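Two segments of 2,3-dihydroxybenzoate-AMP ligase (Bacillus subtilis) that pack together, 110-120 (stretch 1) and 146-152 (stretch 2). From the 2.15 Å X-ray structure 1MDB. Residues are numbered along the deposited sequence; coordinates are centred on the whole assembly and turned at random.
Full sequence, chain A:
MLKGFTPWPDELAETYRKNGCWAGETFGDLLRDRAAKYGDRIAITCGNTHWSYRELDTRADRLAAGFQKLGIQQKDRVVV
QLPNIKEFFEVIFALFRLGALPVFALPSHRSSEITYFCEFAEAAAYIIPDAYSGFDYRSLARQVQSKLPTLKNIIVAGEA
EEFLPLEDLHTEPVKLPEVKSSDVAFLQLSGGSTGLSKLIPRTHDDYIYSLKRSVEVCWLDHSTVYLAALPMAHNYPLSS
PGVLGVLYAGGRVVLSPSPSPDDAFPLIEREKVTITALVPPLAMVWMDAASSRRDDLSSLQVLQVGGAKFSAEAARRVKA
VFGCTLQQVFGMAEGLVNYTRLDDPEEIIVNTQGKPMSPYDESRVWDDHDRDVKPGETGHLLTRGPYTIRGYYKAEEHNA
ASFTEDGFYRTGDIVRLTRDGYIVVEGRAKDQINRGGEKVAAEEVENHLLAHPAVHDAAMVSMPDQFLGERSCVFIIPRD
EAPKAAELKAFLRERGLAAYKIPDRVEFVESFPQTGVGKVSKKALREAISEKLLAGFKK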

# COMPACT_ATOMS: atom_id res chain seq x y z
N ARG A 110 9.77 -13.90 0.05
CA ARG A 110 10.59 -15.06 0.34
C ARG A 110 11.99 -14.88 -0.23
O ARG A 110 12.33 -13.79 -0.72
CB ARG A 110 9.90 -16.32 -0.20
CG ARG A 110 8.56 -16.63 0.52
CD ARG A 110 8.78 -16.92 2.01
NE ARG A 110 7.55 -17.19 2.75
CZ ARG A 110 6.93 -16.32 3.54
NH1 ARG A 110 7.41 -15.10 3.72
NH2 ARG A 110 5.83 -16.69 4.19
N SER A 111 12.81 -15.92 -0.17
CA SER A 111 14.20 -15.83 -0.61
C SER A 111 14.44 -15.22 -1.98
O SER A 111 15.38 -14.46 -2.16
CB SER A 111 14.86 -17.21 -0.55
OG SER A 111 14.38 -18.04 -1.58
N SER A 112 13.60 -15.54 -2.96
CA SER A 112 13.80 -14.99 -4.29
C SER A 112 13.69 -13.46 -4.27
O SER A 112 14.57 -12.77 -4.79
CB SER A 112 12.78 -15.58 -5.26
OG SER A 112 13.35 -15.67 -6.56
N GLU A 113 12.62 -12.92 -3.69
CA GLU A 113 12.47 -11.47 -3.64
C GLU A 113 13.47 -10.83 -2.66
O GLU A 113 14.08 -9.82 -2.98
CB GLU A 113 11.05 -11.08 -3.23
CG GLU A 113 9.99 -11.54 -4.21
CD GLU A 113 9.08 -12.59 -3.62
OE1 GLU A 113 9.59 -13.51 -2.94
OE2 GLU A 113 7.86 -12.49 -3.83
N ILE A 114 13.64 -11.43 -1.48
CA ILE A 114 14.57 -10.87 -0.50
C ILE A 114 16.01 -10.85 -1.03
O ILE A 114 16.71 -9.83 -0.93
CB ILE A 114 14.53 -11.63 0.85
CG1 ILE A 114 13.12 -11.53 1.46
CG2 ILE A 114 15.55 -11.05 1.82
CD1 ILE A 114 12.61 -10.09 1.63
N THR A 115 16.45 -11.97 -1.60
CA THR A 115 17.80 -12.04 -2.16
C THR A 115 17.98 -10.91 -3.19
O THR A 115 19.03 -10.28 -3.25
CB THR A 115 18.05 -13.41 -2.83
OG1 THR A 115 17.95 -14.43 -1.84
CG2 THR A 115 19.44 -13.47 -3.45
N TYR A 116 16.95 -10.66 -3.98
CA TYR A 116 16.99 -9.61 -4.98
C TYR A 116 17.15 -8.24 -4.30
O TYR A 116 18.05 -7.47 -4.64
CB TYR A 116 15.71 -9.64 -5.80
CG TYR A 116 15.54 -8.45 -6.72
CD1 TYR A 116 16.44 -8.22 -7.76
CD2 TYR A 116 14.50 -7.55 -6.54
CE1 TYR A 116 16.30 -7.13 -8.60
CE2 TYR A 116 14.35 -6.45 -7.37
CZ TYR A 116 15.25 -6.24 -8.39
OH TYR A 116 15.12 -5.15 -9.21
N PHE A 117 16.27 -7.95 -3.34
CA PHE A 117 16.34 -6.68 -2.62
C PHE A 117 17.72 -6.45 -1.98
O PHE A 117 18.24 -5.34 -2.00
CB PHE A 117 15.27 -6.64 -1.51
CG PHE A 117 13.85 -6.80 -2.00
CD1 PHE A 117 12.85 -7.20 -1.12
CD2 PHE A 117 13.51 -6.54 -3.32
CE1 PHE A 117 11.53 -7.35 -1.55
CE2 PHE A 117 12.19 -6.69 -3.76
CZ PHE A 117 11.20 -7.09 -2.87
N CYS A 118 18.29 -7.51 -1.41
CA CYS A 118 19.59 -7.39 -0.74
C CYS A 118 20.73 -7.17 -1.73
O CYS A 118 21.66 -6.40 -1.45
CB CYS A 118 19.87 -8.64 0.12
SG CYS A 118 18.85 -8.79 1.62
N GLU A 119 20.67 -7.85 -2.87
CA GLU A 119 21.70 -7.71 -3.90
C GLU A 119 21.62 -6.33 -4.54
O GLU A 119 22.55 -5.53 -4.46
CB GLU A 119 21.50 -8.75 -5.01
CG GLU A 119 22.49 -9.89 -5.03
CD GLU A 119 22.32 -10.75 -6.26
OE1 GLU A 119 22.53 -10.23 -7.38
OE2 GLU A 119 21.98 -11.94 -6.12
N PHE A 120 20.49 -6.08 -5.19
CA PHE A 120 20.24 -4.81 -5.86
C PHE A 120 20.59 -3.62 -4.96
O PHE A 120 21.41 -2.79 -5.33
CB PHE A 120 18.77 -4.76 -6.26
CG PHE A 120 18.42 -3.63 -7.18
CD1 PHE A 120 19.21 -3.34 -8.28
CD2 PHE A 120 17.25 -2.91 -6.99
CE1 PHE A 120 18.85 -2.33 -9.18
CE2 PHE A 120 16.87 -1.90 -7.88
CZ PHE A 120 17.67 -1.62 -8.98
N SER A 146 22.99 -18.05 2.12
CA SER A 146 23.61 -19.05 1.25
C SER A 146 23.67 -18.53 -0.19
O SER A 146 24.45 -19.02 -1.01
CB SER A 146 22.87 -20.39 1.32
OG SER A 146 21.55 -20.31 0.83
N LYS A 147 22.85 -17.53 -0.50
CA LYS A 147 22.88 -16.94 -1.83
C LYS A 147 23.76 -15.69 -1.79
O LYS A 147 24.36 -15.32 -2.79
CB LYS A 147 21.47 -16.58 -2.30
CG LYS A 147 20.66 -17.75 -2.82
CD LYS A 147 19.23 -17.32 -3.13
CE LYS A 147 18.36 -18.51 -3.53
NZ LYS A 147 16.93 -18.10 -3.65
N LEU A 148 23.84 -15.06 -0.62
CA LEU A 148 24.64 -13.85 -0.46
C LEU A 148 25.51 -13.93 0.80
O LEU A 148 25.18 -13.34 1.82
CB LEU A 148 23.74 -12.61 -0.38
CG LEU A 148 22.74 -12.38 -1.53
CD1 LEU A 148 21.91 -11.14 -1.23
CD2 LEU A 148 23.49 -12.21 -2.84
N PRO A 149 26.64 -14.65 0.72
CA PRO A 149 27.58 -14.83 1.83
C PRO A 149 28.08 -13.51 2.41
O PRO A 149 28.52 -13.46 3.56
CB PRO A 149 28.72 -15.63 1.19
CG PRO A 149 28.01 -16.41 0.12
CD PRO A 149 27.12 -15.36 -0.48
N THR A 150 28.02 -12.46 1.61
CA THR A 150 28.47 -11.14 2.05
C THR A 150 27.51 -10.46 3.04
O THR A 150 27.90 -9.53 3.75
CB THR A 150 28.70 -10.22 0.85
OG1 THR A 150 27.51 -10.16 0.06
CG2 THR A 150 29.83 -10.76 -0.01
N LEU A 151 26.25 -10.91 3.08
CA LEU A 151 25.27 -10.33 4.00
C LEU A 151 25.57 -10.90 5.38
O LEU A 151 25.15 -12.02 5.69
CB LEU A 151 23.85 -10.72 3.57
CG LEU A 151 22.69 -10.27 4.48
CD1 LEU A 151 22.66 -8.76 4.54
CD2 LEU A 151 21.36 -10.82 3.95
N LYS A 152 26.27 -10.14 6.22
CA LYS A 152 26.62 -10.65 7.55
C LYS A 152 25.92 -10.05 8.76
O LYS A 152 26.19 -10.47 9.89
CB LYS A 152 28.14 -10.56 7.74
CG LYS A 152 28.90 -11.60 6.93
CD LYS A 152 30.40 -11.51 7.16
CE LYS A 152 30.94 -10.16 6.73
NZ LYS A 152 32.43 -10.12 6.78

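The contact between these two segments of 2,3-dihydroxybenzoate-AMP ligase is a small, mainly apolar one, in which one side of a helix receives two leucines from a turn and the lysine just before it, and a single weak hydrogen bond is added at one end. It illustrates a general principle: a helix presents to a neighbor those residues that recur every three or four positions, and a short segment can follow that row if its own side chains are suitably spaced.

Here the row is Ser111, Thr115 and Cys118, whose CA-to-CB bonds all point toward the second stretch, whereas those of Ser112 and Tyr116 point away. The helix runs from Ser111 to Phe120, with Arg110 at the N-cap position; the backbone N of Arg110 also donates to OE1 of Glu113 at 3.0 Å. Across from it, Leu148 to Leu151 form a type I beta turn, closed by a hydrogen bond from Leu151 N to Leu148 O of 2.9 Å. The turn leaves Pro149 and Thr150 out of contact while Leu148 and Leu151 both point toward the helix. The backbones stay well apart, with the CA atoms of Thr115 and Lys147 separated by 7.1 Å and those of Cys118 and Leu151 by 8.0 Å, so side chains fill the space between them.

Leu148 is the centerpiece and has the largest area covered by the other stretch. Its CD1 lies 3.5 Å from CB of Cys118 and 3.6 Å from the carbonyl O of Thr115, while its CG is 4.0 Å from CG2 of Thr115. Its other methyl, CD2, comes within 3.3 Å of CG of Glu119. That glutamate sets out sideways, yet its end comes nearer, and the closest approach is made by its aliphatic CG. Leu151 extends the apolar patch, placing CD2 4.0 Å from SG of Cys118.

Lys147 shows how a long polar side chain can serve two purposes. Its chain is extended, with chi2 through chi4 all t, and its methylenes pass beside Thr115, where CD approaches OG1 to 3.4 Å. OG1 of Thr115 is already engaged, donating to the backbone O of Ser111 at 2.6 Å, a common way for a threonine within a helix to satisfy its polarity against the preceding turn. Farther along, the lysine reaches the first turn of the helix, where NZ donates a weak hydrogen bond of 3.3 Å to OG of Ser111. With 314 Å² buried in total, the pairing rests chiefly on the fit of side chains, and the polar link is a modest supplement.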